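Local structure of Endonuclease/exonuclease/phosphatase domain-containing protein (Enterococcus faecalis, 3L1W) at residues V131-I136 / T146-E151. The protein is of unknown function but belongs to the endonuclease/exonuclease/phosphatase family and may act as a 3'-5' RNA exonuclease. Residues are numbered along the deposited sequence; the frame is centred on the assembly and turned at random.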
# COMPACT_ATOMS: atom_id res chain seq x y z
N VAL A 131 0.30 -20.29 10.60
CA VAL A 131 -0.47 -20.54 11.81
C VAL A 131 -1.96 -20.25 11.65
O VAL A 131 -2.34 -19.18 11.20
CB VAL A 131 0.06 -19.61 12.94
CG1 VAL A 131 -0.80 -19.74 14.18
CG2 VAL A 131 1.53 -19.92 13.25
N HIS A 132 -2.82 -21.19 12.04
CA HIS A 132 -4.22 -20.85 12.29
C HIS A 132 -4.73 -21.66 13.47
O HIS A 132 -5.11 -22.82 13.32
CB HIS A 132 -5.11 -21.08 11.07
CG HIS A 132 -6.47 -20.46 11.20
ND1 HIS A 132 -7.48 -20.67 10.30
CD2 HIS A 132 -6.97 -19.62 12.15
CE1 HIS A 132 -8.56 -20.00 10.68
NE2 HIS A 132 -8.27 -19.35 11.80
N LEU A 133 -4.75 -21.04 14.64
CA LEU A 133 -5.08 -21.77 15.86
C LEU A 133 -6.58 -21.79 16.07
O LEU A 133 -7.29 -20.98 15.50
CB LEU A 133 -4.37 -21.17 17.07
CG LEU A 133 -2.85 -21.06 16.96
CD1 LEU A 133 -2.25 -20.47 18.22
CD2 LEU A 133 -2.24 -22.43 16.67
N ASP A 134 -7.03 -22.73 16.91
CA ASP A 134 -8.44 -22.94 17.18
C ASP A 134 -9.07 -21.72 17.84
O ASP A 134 -8.46 -21.07 18.68
CB ASP A 134 -8.61 -24.15 18.09
CG ASP A 134 -9.79 -25.01 17.72
OD1 ASP A 134 -9.83 -25.52 16.59
OD2 ASP A 134 -10.68 -25.18 18.57
N HIS A 135 -10.31 -21.39 17.46
CA HIS A 135 -11.00 -20.27 18.07
C HIS A 135 -11.71 -20.66 19.38
O HIS A 135 -12.10 -19.80 20.16
CB HIS A 135 -12.03 -19.67 17.10
CG HIS A 135 -13.05 -20.65 16.60
ND1 HIS A 135 -14.17 -20.99 17.33
CD2 HIS A 135 -13.12 -21.35 15.45
CE1 HIS A 135 -14.88 -21.87 16.64
NE2 HIS A 135 -14.27 -22.10 15.50
N ILE A 136 -11.85 -21.95 19.61
CA ILE A 136 -12.71 -22.43 20.69
C ILE A 136 -12.30 -21.95 22.09
O ILE A 136 -13.15 -21.57 22.89
CB ILE A 136 -12.84 -23.97 20.63
CG1 ILE A 136 -14.07 -24.45 21.39
CG2 ILE A 136 -11.60 -24.64 21.18
CD1 ILE A 136 -14.19 -25.96 21.41
N THR A 146 1.68 -25.75 20.98
CA THR A 146 2.62 -26.69 21.59
C THR A 146 2.99 -27.77 20.58
O THR A 146 4.16 -28.14 20.44
CB THR A 146 2.01 -27.31 22.87
OG1 THR A 146 1.82 -26.28 23.85
CG2 THR A 146 2.94 -28.37 23.46
N VAL A 147 1.99 -28.27 19.85
CA VAL A 147 2.25 -29.26 18.80
C VAL A 147 3.14 -28.68 17.69
O VAL A 147 4.08 -29.33 17.25
CB VAL A 147 0.94 -29.82 18.21
CG1 VAL A 147 1.25 -30.80 17.07
CG2 VAL A 147 0.13 -30.51 19.29
N ILE A 148 2.85 -27.47 17.23
CA ILE A 148 3.71 -26.84 16.23
C ILE A 148 5.16 -26.79 16.72
O ILE A 148 6.09 -27.17 16.01
CB ILE A 148 3.25 -25.41 15.89
CG1 ILE A 148 1.86 -25.44 15.27
CG2 ILE A 148 4.26 -24.70 14.96
CD1 ILE A 148 1.33 -24.09 14.85
N LEU A 149 5.35 -26.29 17.94
CA LEU A 149 6.69 -26.05 18.44
C LEU A 149 7.46 -27.35 18.67
O LEU A 149 8.68 -27.39 18.51
CB LEU A 149 6.65 -25.21 19.71
CG LEU A 149 6.11 -23.80 19.46
CD1 LEU A 149 6.06 -22.98 20.73
CD2 LEU A 149 6.96 -23.09 18.40
N GLU A 150 6.74 -28.40 19.06
CA GLU A 150 7.37 -29.70 19.26
C GLU A 150 7.66 -30.37 17.92
O GLU A 150 8.76 -30.88 17.69
CB GLU A 150 6.46 -30.59 20.11
CG GLU A 150 6.32 -30.12 21.55
CD GLU A 150 5.46 -31.05 22.39
OE1 GLU A 150 4.83 -31.97 21.82
OE2 GLU A 150 5.41 -30.84 23.63
N GLU A 151 6.66 -30.37 17.04
CA GLU A 151 6.75 -31.09 15.78
C GLU A 151 7.84 -30.51 14.89
O GLU A 151 8.53 -31.25 14.18
CB GLU A 151 5.40 -31.08 15.07
CG GLU A 151 5.35 -31.83 13.75
CD GLU A 151 5.32 -33.35 13.91
OE1 GLU A 151 5.18 -33.85 15.05
OE2 GLU A 151 5.45 -34.05 12.88
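Ile148 of helix 138-151 reaches Val131 near the end of strand 126-132 and Leu133 just beyond it, a helix-on-sheet contact within the DNase I-like alpha/beta sandwich. The strand leads through a short loop into the helix, which packs back on the strand's end and starts the beta-alpha-beta crossover to the parallel neighbouring strand 161-164, with helix 153-158 also lying in the connection. Along 146-151, Thr146 and Leu149 both touch Leu178 of helix 174-179, whereas Ile148 carries the whole contact with 131-136. Its side chain leaves the helix toward 131-136, and CD1 lies anti to CA (chi2 -178°), which carries this methyl farthest from the helix backbone. The backbone bond from Glu150 N to Thr146 O, 2.9 Å, continues the helix.

Across from the helix, Val131 and Leu133, two residues apart, present methyls to Ile148 from the flank, with the end of Leu133 bending nearer. Between them His132 starts off away from the helix, and its side chain touches Gln42 and Glu43 of strand 38-44 in the other sheet. Met145 touches both Val131 and Leu133, adding to the buried apolar layer. No hydrogen bond joins the two segments; the methyls meet loosely, Val131 CG2 lying 4.5 Å from Ile148 CD1 and Leu133 CD2 4.3 Å from the same CD1.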